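Local coordinates for protein DNA polymerase (Bacillus phage phi29, PDB 2PY5) that replicates the phage genome from a protein primer, coupling processive strand-displacing DNA synthesis with a 3'-5' exonuclease activity, at residues F[259-264]-F[437-442]; F[74-79]-F[404-409]; F[538-543]-F[550-555]. The protein carries 2 engineered substitutions. All coordinates share one frame; numbering follows the deposited sequence.

Interaction 1: residues F[259-264]-F[437-442]. With EDO (1,2-ethanediol), chain I.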
loop_
_atom_site.group_PDB
_atom_site.type_symbol
_atom_site.label_atom_id
_atom_site.label_comp_id
_atom_site.label_asym_id
_atom_site.label_seq_id
_atom_site.Cartn_x
_atom_site.Cartn_y
_atom_site.Cartn_z
ATOM N N TYR F 259 -15.829 11.679 4.148
ATOM C CA TYR F 259 -16.545 12.469 5.128
ATOM C C TYR F 259 -17.611 13.355 4.504
ATOM O O TYR F 259 -18.645 13.573 5.122
ATOM C CB TYR F 259 -15.565 13.350 5.907
ATOM C CG TYR F 259 -16.077 13.798 7.258
ATOM C CD1 TYR F 259 -16.549 15.084 7.455
ATOM C CD2 TYR F 259 -16.079 12.925 8.340
ATOM C CE1 TYR F 259 -17.031 15.497 8.713
ATOM C CE2 TYR F 259 -16.525 13.321 9.590
ATOM C CZ TYR F 259 -17.013 14.606 9.772
ATOM O OH TYR F 259 -17.450 14.999 11.005
ATOM N N SER F 260 -17.379 13.850 3.278
ATOM C CA SER F 260 -18.251 14.909 2.750
ATOM C C SER F 260 -18.846 14.705 1.364
ATOM O O SER F 260 -19.808 15.406 1.019
ATOM C CB SER F 260 -17.533 16.259 2.786
ATOM O OG SER F 260 -16.512 16.330 1.832
ATOM N N ARG F 261 -18.354 13.742 0.590
ATOM C CA ARG F 261 -18.858 13.581 -0.764
ATOM C C ARG F 261 -20.096 12.707 -0.871
ATOM O O ARG F 261 -20.356 11.875 -0.018
ATOM C CB ARG F 261 -17.792 13.011 -1.713
ATOM C CG ARG F 261 -16.546 13.859 -1.800
ATOM C CD ARG F 261 -16.745 15.148 -2.553
ATOM N NE ARG F 261 -15.456 15.719 -2.934
ATOM C CZ ARG F 261 -15.284 16.859 -3.582
ATOM N NH1 ARG F 261 -16.325 17.610 -3.936
ATOM N NH2 ARG F 261 -14.054 17.257 -3.890
ATOM N N LEU F 262 -20.865 12.939 -1.926
ATOM C CA LEU F 262 -21.992 12.074 -2.268
ATOM C C LEU F 262 -21.468 10.723 -2.723
ATOM O O LEU F 262 -20.738 10.641 -3.712
ATOM C CB LEU F 262 -22.826 12.709 -3.375
ATOM C CG LEU F 262 -24.151 12.048 -3.716
ATOM C CD1 LEU F 262 -25.146 12.115 -2.528
ATOM C CD2 LEU F 262 -24.729 12.722 -4.961
ATOM N N LEU F 263 -21.862 9.664 -2.030
ATOM C CA LEU F 263 -21.321 8.325 -2.271
ATOM C C LEU F 263 -22.428 7.287 -2.437
ATOM O O LEU F 263 -23.523 7.434 -1.873
ATOM C CB LEU F 263 -20.356 7.920 -1.163
ATOM C CG LEU F 263 -19.095 8.772 -0.992
ATOM C CD1 LEU F 263 -18.352 8.462 0.303
ATOM C CD2 LEU F 263 -18.201 8.558 -2.225
ATOM N N PRO F 264 -22.162 6.235 -3.213
ATOM C CA PRO F 264 -23.206 5.280 -3.576
ATOM C C PRO F 264 -23.514 4.255 -2.498
ATOM O O PRO F 264 -22.630 3.849 -1.727
ATOM C CB PRO F 264 -22.580 4.571 -4.790
ATOM C CG PRO F 264 -21.155 4.535 -4.444
ATOM C CD PRO F 264 -20.877 5.879 -3.859
ATOM N N ALA F 437 -11.498 11.669 -5.092
ATOM C CA ALA F 437 -10.135 12.043 -4.739
ATOM C C ALA F 437 -9.421 12.605 -5.990
ATOM O O ALA F 437 -8.796 13.679 -5.941
ATOM C CB ALA F 437 -9.409 10.875 -4.210
ATOM N N ARG F 438 -9.560 11.914 -7.110
ATOM C CA ARG F 438 -8.974 12.408 -8.359
ATOM C C ARG F 438 -9.549 13.765 -8.731
ATOM O O ARG F 438 -8.822 14.681 -9.126
ATOM C CB ARG F 438 -9.189 11.426 -9.520
ATOM C CG ARG F 438 -8.393 10.192 -9.422
ATOM C CD ARG F 438 -8.468 9.365 -10.715
ATOM N NE ARG F 438 -9.794 8.813 -10.939
ATOM C CZ ARG F 438 -10.301 7.757 -10.310
ATOM N NH1 ARG F 438 -9.592 7.091 -9.408
ATOM N NH2 ARG F 438 -11.512 7.330 -10.599
ATOM N N TYR F 439 -10.871 13.894 -8.608
ATOM C CA TYR F 439 -11.560 15.138 -8.907
ATOM C C TYR F 439 -10.971 16.285 -8.082
ATOM O O TYR F 439 -10.731 17.382 -8.589
ATOM C CB TYR F 439 -13.060 14.977 -8.614
ATOM C CG TYR F 439 -13.869 16.224 -8.791
ATOM C CD1 TYR F 439 -14.409 16.546 -10.015
ATOM C CD2 TYR F 439 -14.082 17.099 -7.723
ATOM C CE1 TYR F 439 -15.136 17.695 -10.188
ATOM C CE2 TYR F 439 -14.814 18.253 -7.887
ATOM C CZ TYR F 439 -15.340 18.547 -9.124
ATOM O OH TYR F 439 -16.085 19.704 -9.325
ATOM N N THR F 440 -10.767 16.032 -6.792
ATOM C CA THR F 440 -10.224 17.046 -5.911
ATOM C C THR F 440 -8.893 17.581 -6.417
ATOM O O THR F 440 -8.670 18.803 -6.470
ATOM C CB THR F 440 -10.042 16.500 -4.514
ATOM O OG1 THR F 440 -11.325 16.075 -4.005
ATOM C CG2 THR F 440 -9.434 17.553 -3.597
ATOM N N THR F 441 -8.002 16.658 -6.780
ATOM C CA THR F 441 -6.657 17.032 -7.206
ATOM C C THR F 441 -6.621 17.631 -8.621
ATOM O O THR F 441 -6.012 18.674 -8.843
ATOM C CB THR F 441 -5.756 15.814 -7.072
ATOM O OG1 THR F 441 -5.650 15.521 -5.671
ATOM C CG2 THR F 441 -4.365 16.042 -7.722
ATOM N N ILE F 442 -7.312 16.997 -9.557
ATOM C CA ILE F 442 -7.354 17.473 -10.939
ATOM C C ILE F 442 -7.960 18.870 -11.026
ATOM O O ILE F 442 -7.448 19.732 -11.763
ATOM C CB ILE F 442 -8.112 16.492 -11.846
ATOM C CG1 ILE F 442 -7.355 15.172 -11.918
ATOM C CG2 ILE F 442 -8.334 17.101 -13.230
ATOM C CD1 ILE F 442 -8.158 14.018 -12.505
HETATM C C1 EDO I . -22.559 16.301 -1.129
HETATM O O1 EDO I . -23.136 16.607 -2.403
HETATM C C2 EDO I . -21.403 17.255 -0.842
HETATM O O2 EDO I . -21.320 17.590 0.554
#
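In the polymerization region of this B-family DNA polymerase, the turn that follows helix 253-260 is joined to helix 427-447 by R261 and T440. R261 is the first residue to leave the helical backbone. Its CG stands anti to the carbonyl carbon (chi1 -58°), and the chain bends at chi2 to reach across to the second helix. The guanidinium offers NH2 edge-on to T440. The R261 NH2 to T440 OG1 hydrogen bond is 3.0 Å, with an N-H...O angle of 149°, and T440 OG1 lies near the guanidinium plane. T440 OG1 is also hydrogen-bonded to W436 O, one helical turn back. R261 NE bonds to Q257 OE1 in helix 253-260. NE and NH2, along one edge of the guanidinium, are both bonded, which should limit its rotation. L262 O receives W436 NE1, a second tie between turn and helix. T440 lies close to V250, a ligand of the catalytic magnesium, so this packing borders the polymerase site. A 1,2-ethanediol, probably from the crystallisation liquor, donates a hydrogen bond from its O2 to S260 O, 2.7 Å away. Y439 turns its ring edge to the arginine, planes 85° apart, with Y439 CD2 3.8 Å from R261 NH2.

Interaction 2: residues F[74-79]-F[404-409]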
loop_
_atom_site.group_PDB
_atom_site.type_symbol
_atom_site.label_atom_id
_atom_site.label_comp_id
_atom_site.label_asym_id
_atom_site.label_seq_id
_atom_site.Cartn_x
_atom_site.Cartn_y
_atom_site.Cartn_z
ATOM N N LEU F 74 9.710 -27.405 4.812
ATOM C CA LEU F 74 8.561 -28.279 4.918
ATOM C C LEU F 74 8.613 -29.351 3.840
ATOM O O LEU F 74 8.446 -30.517 4.126
ATOM C CB LEU F 74 7.247 -27.477 4.843
ATOM C CG LEU F 74 6.944 -26.620 6.066
ATOM C CD1 LEU F 74 5.865 -25.605 5.725
ATOM C CD2 LEU F 74 6.492 -27.477 7.248
ATOM N N GLU F 75 8.882 -28.926 2.601
ATOM C CA GLU F 75 8.908 -29.823 1.441
ATOM C C GLU F 75 10.000 -30.882 1.519
ATOM O O GLU F 75 9.874 -31.925 0.884
ATOM C CB GLU F 75 9.065 -28.999 0.161
ATOM C CG GLU F 75 7.805 -28.185 -0.184
ATOM C CD GLU F 75 6.716 -29.033 -0.802
ATOM O OE1 GLU F 75 7.047 -30.047 -1.468
ATOM O OE2 GLU F 75 5.520 -28.683 -0.660
ATOM N N ARG F 76 11.066 -30.614 2.277
ATOM C CA ARG F 76 12.160 -31.575 2.437
ATOM C C ARG F 76 12.071 -32.406 3.712
ATOM O O ARG F 76 12.898 -33.292 3.946
ATOM C CB ARG F 76 13.492 -30.835 2.401
ATOM C CG ARG F 76 13.838 -30.258 1.034
ATOM C CD ARG F 76 15.053 -29.403 1.147
ATOM N NE ARG F 76 15.568 -28.974 -0.157
ATOM C CZ ARG F 76 15.064 -27.952 -0.847
ATOM N NH1 ARG F 76 14.043 -27.252 -0.393
ATOM N NH2 ARG F 76 15.596 -27.625 -2.011
ATOM N N ASN F 77 11.068 -32.135 4.528
ATOM C CA ASN F 77 10.966 -32.722 5.844
ATOM C C ASN F 77 9.603 -33.358 6.080
ATOM O O ASN F 77 9.127 -33.435 7.224
ATOM C CB ASN F 77 11.312 -31.684 6.898
ATOM C CG ASN F 77 12.809 -31.460 7.005
ATOM O OD1 ASN F 77 13.506 -32.184 7.738
ATOM N ND2 ASN F 77 13.319 -30.479 6.262
ATOM N N GLY F 78 8.995 -33.824 4.990
ATOM C CA GLY F 78 7.843 -34.712 5.059
ATOM C C GLY F 78 6.476 -34.057 5.015
ATOM O O GLY F 78 5.469 -34.725 5.269
ATOM N N PHE F 79 6.434 -32.764 4.685
ATOM C CA PHE F 79 5.170 -32.032 4.585
ATOM C C PHE F 79 4.864 -31.689 3.142
ATOM O O PHE F 79 5.725 -31.182 2.433
ATOM C CB PHE F 79 5.209 -30.736 5.404
ATOM C CG PHE F 79 5.227 -30.956 6.877
ATOM C CD1 PHE F 79 6.404 -31.288 7.527
ATOM C CD2 PHE F 79 4.064 -30.864 7.624
ATOM C CE1 PHE F 79 6.431 -31.512 8.882
ATOM C CE2 PHE F 79 4.084 -31.082 8.979
ATOM C CZ PHE F 79 5.265 -31.408 9.612
ATOM N N PRO F 404 2.391 -23.223 -3.727
ATOM C CA PRO F 404 3.819 -23.502 -3.865
ATOM C C PRO F 404 4.118 -24.949 -4.181
ATOM O O PRO F 404 3.349 -25.839 -3.808
ATOM C CB PRO F 404 4.365 -23.167 -2.495
ATOM C CG PRO F 404 3.227 -23.416 -1.583
ATOM C CD PRO F 404 2.000 -23.064 -2.316
ATOM N N TYR F 405 5.239 -25.176 -4.861
ATOM C CA TYR F 405 5.752 -26.529 -5.093
ATOM C C TYR F 405 7.249 -26.461 -5.325
ATOM O O TYR F 405 7.784 -25.395 -5.616
ATOM C CB TYR F 405 5.045 -27.182 -6.279
ATOM C CG TYR F 405 5.344 -26.555 -7.609
ATOM C CD1 TYR F 405 6.319 -27.074 -8.443
ATOM C CD2 TYR F 405 4.640 -25.450 -8.037
ATOM C CE1 TYR F 405 6.585 -26.487 -9.681
ATOM C CE2 TYR F 405 4.893 -24.865 -9.259
ATOM C CZ TYR F 405 5.863 -25.376 -10.069
ATOM O OH TYR F 405 6.096 -24.771 -11.285
ATOM N N LEU F 406 7.934 -27.588 -5.157
ATOM C CA LEU F 406 9.373 -27.634 -5.417
ATOM C C LEU F 406 9.611 -28.009 -6.868
ATOM O O LEU F 406 9.164 -29.059 -7.333
ATOM C CB LEU F 406 10.093 -28.627 -4.499
ATOM C CG LEU F 406 10.541 -28.212 -3.101
ATOM C CD1 LEU F 406 11.580 -29.235 -2.616
ATOM C CD2 LEU F 406 11.104 -26.781 -2.994
ATOM N N LYS F 407 10.311 -27.136 -7.576
ATOM C CA LYS F 407 10.717 -27.385 -8.959
ATOM C C LYS F 407 11.821 -28.457 -8.999
ATOM O O LYS F 407 12.378 -28.828 -7.960
ATOM C CB LYS F 407 11.194 -26.073 -9.605
ATOM C CG LYS F 407 10.144 -24.980 -9.632
ATOM C CD LYS F 407 10.564 -23.731 -10.424
ATOM C CE LYS F 407 11.722 -22.981 -9.779
ATOM N NZ LYS F 407 12.031 -21.712 -10.515
ATOM N N GLU F 408 12.121 -28.967 -10.196
ATOM C CA GLU F 408 13.164 -29.994 -10.365
ATOM C C GLU F 408 14.504 -29.594 -9.743
ATOM O O GLU F 408 15.207 -30.439 -9.168
ATOM C CB GLU F 408 13.370 -30.320 -11.845
ATOM N N ASN F 409 14.839 -28.304 -9.845
ATOM C CA ASN F 409 16.097 -27.778 -9.312
ATOM C C ASN F 409 16.101 -27.584 -7.790
ATOM O O ASN F 409 17.140 -27.256 -7.215
ATOM C CB ASN F 409 16.469 -26.458 -10.006
ATOM C CG ASN F 409 15.489 -25.335 -9.713
ATOM O OD1 ASN F 409 14.483 -25.528 -9.026
ATOM N ND2 ASN F 409 15.769 -24.151 -10.250
HETATM O O HOH W 1 6.547 -29.847 -4.155
#
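This is a small surface contact between two domains. The end of helix 63-76 in the exonuclease domain meets strand 402-406, part of the two-stranded antiparallel hairpin of the TPR2 insertion. The two domains probably help to enclose the DNA path here, consistent with high processivity and strand displacement. L406 is the side chain that E75 and R76 share. Its CG packs on the aliphatic base of E75, with L406 CG 3.7 Å from E75 CB, and the two side chains run past each other in opposite directions. R76 crosses L406 at about a right angle. Its chain is extended from CG to NE, which carries the guanidinium over the leucine. L406 CD1 sits under one face of that group, toward its rim, 3.9 Å from R76 NH1. The charge of R76 is met by backbone carbonyls: NH2 bonds to G410 O in the hairpin turn and NH1 to N72 O in its own helix. E75 bends at chi2 (-78°), and its OE2 bonds to Y90 OH. K407, next along the hairpin, forms a salt bridge with a phosphate of the bound DNA. One water links the segments, donating to E75 OE1 at 2.7 Å and accepting from L406 N at 2.8 Å.

Interaction 3: residues F[538-543]-F[550-555]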
loop_
_atom_site.group_PDB
_atom_site.type_symbol
_atom_site.label_atom_id
_atom_site.label_comp_id
_atom_site.label_asym_id
_atom_site.label_seq_id
_atom_site.Cartn_x
_atom_site.Cartn_y
_atom_site.Cartn_z
ATOM N N LYS F 538 19.341 6.326 -3.287
ATOM C CA LYS F 538 19.035 7.745 -3.025
ATOM C C LYS F 538 20.235 8.546 -2.469
ATOM O O LYS F 538 20.416 9.727 -2.798
ATOM C CB LYS F 538 17.823 7.863 -2.091
ATOM C CG LYS F 538 16.496 7.557 -2.775
ATOM C CD LYS F 538 15.294 7.803 -1.856
ATOM C CE LYS F 538 13.995 7.835 -2.665
ATOM N NZ LYS F 538 12.779 8.000 -1.823
ATOM N N LYS F 539 21.064 7.899 -1.648
ATOM C CA LYS F 539 22.306 8.500 -1.157
ATOM C C LYS F 539 23.275 8.921 -2.278
ATOM O O LYS F 539 24.068 9.842 -2.103
ATOM C CB LYS F 539 23.028 7.539 -0.200
ATOM C CG LYS F 539 24.252 8.161 0.450
ATOM C CD LYS F 539 24.878 7.311 1.525
ATOM C CE LYS F 539 25.935 8.126 2.260
ATOM N NZ LYS F 539 26.784 7.301 3.158
ATOM N N GLU F 540 23.193 8.251 -3.423
ATOM C CA GLU F 540 24.100 8.509 -4.550
ATOM C C GLU F 540 23.675 9.719 -5.378
ATOM O O GLU F 540 24.471 10.271 -6.146
ATOM C CB GLU F 540 24.152 7.286 -5.479
ATOM C CG GLU F 540 24.388 5.932 -4.793
ATOM C CD GLU F 540 25.855 5.570 -4.659
ATOM O OE1 GLU F 540 26.666 6.009 -5.494
ATOM O OE2 GLU F 540 26.194 4.823 -3.720
ATOM N N VAL F 541 22.413 10.134 -5.228
ATOM C CA VAL F 541 21.825 11.150 -6.088
ATOM C C VAL F 541 22.259 12.578 -5.699
ATOM O O VAL F 541 22.338 12.924 -4.514
ATOM C CB VAL F 541 20.275 11.060 -6.070
ATOM C CG1 VAL F 541 19.653 12.194 -6.854
ATOM C CG2 VAL F 541 19.799 9.689 -6.599
ATOM N N THR F 542 22.540 13.392 -6.713
ATOM C CA THR F 542 22.789 14.822 -6.560
ATOM C C THR F 542 22.071 15.555 -7.681
ATOM O O THR F 542 21.665 14.947 -8.668
ATOM C CB THR F 542 24.298 15.144 -6.681
ATOM O OG1 THR F 542 24.734 14.880 -8.024
ATOM C CG2 THR F 542 25.102 14.310 -5.731
ATOM N N PHE F 543 21.923 16.867 -7.563
ATOM C CA PHE F 543 21.348 17.648 -8.658
ATOM C C PHE F 543 22.149 17.477 -9.943
ATOM O O PHE F 543 21.579 17.481 -11.032
ATOM C CB PHE F 543 21.220 19.134 -8.302
ATOM C CG PHE F 543 19.846 19.524 -7.845
ATOM C CD1 PHE F 543 19.470 19.365 -6.525
ATOM C CD2 PHE F 543 18.918 20.035 -8.747
ATOM C CE1 PHE F 543 18.187 19.714 -6.101
ATOM C CE2 PHE F 543 17.638 20.396 -8.331
ATOM C CZ PHE F 543 17.273 20.235 -7.006
ATOM N N PHE F 550 20.685 7.675 -15.239
ATOM C CA PHE F 550 21.286 7.412 -13.934
ATOM C C PHE F 550 21.064 5.947 -13.592
ATOM O O PHE F 550 19.927 5.469 -13.641
ATOM C CB PHE F 550 20.649 8.319 -12.860
ATOM C CG PHE F 550 21.086 8.012 -11.442
ATOM C CD1 PHE F 550 22.047 8.800 -10.813
ATOM C CD2 PHE F 550 20.506 6.965 -10.723
ATOM C CE1 PHE F 550 22.440 8.527 -9.502
ATOM C CE2 PHE F 550 20.897 6.684 -9.423
ATOM C CZ PHE F 550 21.866 7.475 -8.812
ATOM N N SER F 551 22.140 5.234 -13.247
ATOM C CA SER F 551 22.065 3.793 -13.000
ATOM C C SER F 551 22.988 3.348 -11.868
ATOM O O SER F 551 24.114 3.828 -11.759
ATOM C CB SER F 551 22.415 3.017 -14.282
ATOM O OG SER F 551 22.224 1.621 -14.117
ATOM N N ARG F 552 22.502 2.425 -11.039
ATOM C CA ARG F 552 23.300 1.810 -9.982
ATOM C C ARG F 552 22.910 0.339 -9.857
ATOM O O ARG F 552 21.727 0.003 -9.891
ATOM C CB ARG F 552 23.082 2.515 -8.635
ATOM C CG ARG F 552 23.565 3.962 -8.565
ATOM C CD ARG F 552 25.085 4.069 -8.657
ATOM N NE ARG F 552 25.551 5.434 -8.419
ATOM C CZ ARG F 552 25.568 6.408 -9.325
ATOM N NH1 ARG F 552 25.134 6.196 -10.559
ATOM N NH2 ARG F 552 26.015 7.613 -8.992
ATOM N N LYS F 553 23.900 -0.536 -9.712
ATOM C CA LYS F 553 23.630 -1.964 -9.550
ATOM C C LYS F 553 23.506 -2.293 -8.070
ATOM O O LYS F 553 24.339 -2.994 -7.490
ATOM C CB LYS F 553 24.720 -2.801 -10.213
ATOM C CG LYS F 553 24.335 -4.242 -10.368
ATOM C CD LYS F 553 25.416 -5.022 -11.089
ATOM C CE LYS F 553 25.099 -6.499 -11.114
ATOM N NZ LYS F 553 23.666 -6.753 -11.443
ATOM N N MET F 554 22.440 -1.771 -7.474
ATOM C CA MET F 554 22.283 -1.755 -6.032
ATOM C C MET F 554 20.868 -2.082 -5.575
ATOM O O MET F 554 20.578 -1.949 -4.387
ATOM C CB MET F 554 22.647 -0.373 -5.493
ATOM C CG MET F 554 24.054 0.076 -5.795
ATOM S SD MET F 554 24.362 1.715 -5.118
ATOM C CE MET F 554 25.114 1.296 -3.554
ATOM N N LYS F 555 19.995 -2.510 -6.489
ATOM C CA LYS F 555 18.603 -2.778 -6.127
ATOM C C LYS F 555 18.397 -4.260 -5.884
ATOM O O LYS F 555 18.492 -5.053 -6.812
ATOM C CB LYS F 555 17.623 -2.299 -7.198
ATOM C CG LYS F 555 16.157 -2.341 -6.732
ATOM C CD LYS F 555 15.217 -2.020 -7.861
ATOM C CE LYS F 555 13.761 -1.992 -7.403
ATOM N NZ LYS F 555 12.902 -1.289 -8.398
#
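E540 and R552 make the polar link of this contact. R552 NE donates to E540 OE1 at 3.2 Å in a nearly straight bond of 176°, and the pair is a salt bridge. E540 OE1 lies in the guanidinium plane, but the donor comes from above the carboxylate plane. The two flat groups are turned 76° apart, so this is a single-point bridge through NE. The other carboxylate oxygen faces a methionine: E540 OE2 is 3.7 Å from M554 CE. F550 meets E540 and V541, the last two residues of a type I turn. F550 CZ lies 3.8 Å from V541 CG2, and E540 CB comes to the ring edge at 4.0 Å from F550 CZ.

The next shell fixes these groups. R552 NH1 donates to S551 O at 2.8 Å, and the arginine lies over one face of the F550 ring, with R552 NH1 set toward the rim. V541 N to K538 O closes the turn. N545 ND2 bonds to E540 O. V541 also packs on I501 of strand 499-509, and R552 pairs by backbone with F572 in the C-terminal hairpin.

The contact thus folds the connection after helix 535-538 against the start of strand 551-561. With NE and NH1 bonded to different acceptors, the R552 guanidinium is held in place over that ring face. The positive charge of R552 probably favours ionised E540.

How the interactions relate
From the N terminus, residues 74-79 in the exonuclease region come first. They wait over 300 residues for their partner, 404-409 in TPR2. Residues 259-264 fall within that span, but their partner 437-442 lies beyond it, so interactions 1 and 2 cross along the chain. Interaction 3 follows in series and closes a short loop near the C terminus. Interaction 2 joins the exonuclease domain to TPR2. Interaction 1 ties the turn after helix 253-260 to helix 427-447 within the polymerization region. Interaction 3 packs the connection after helix 535-538 on the first strand of the C-terminal hairpin. Interactions 1 and 2 lie on opposite sides of the chain's centre, their own centres 49 Å apart.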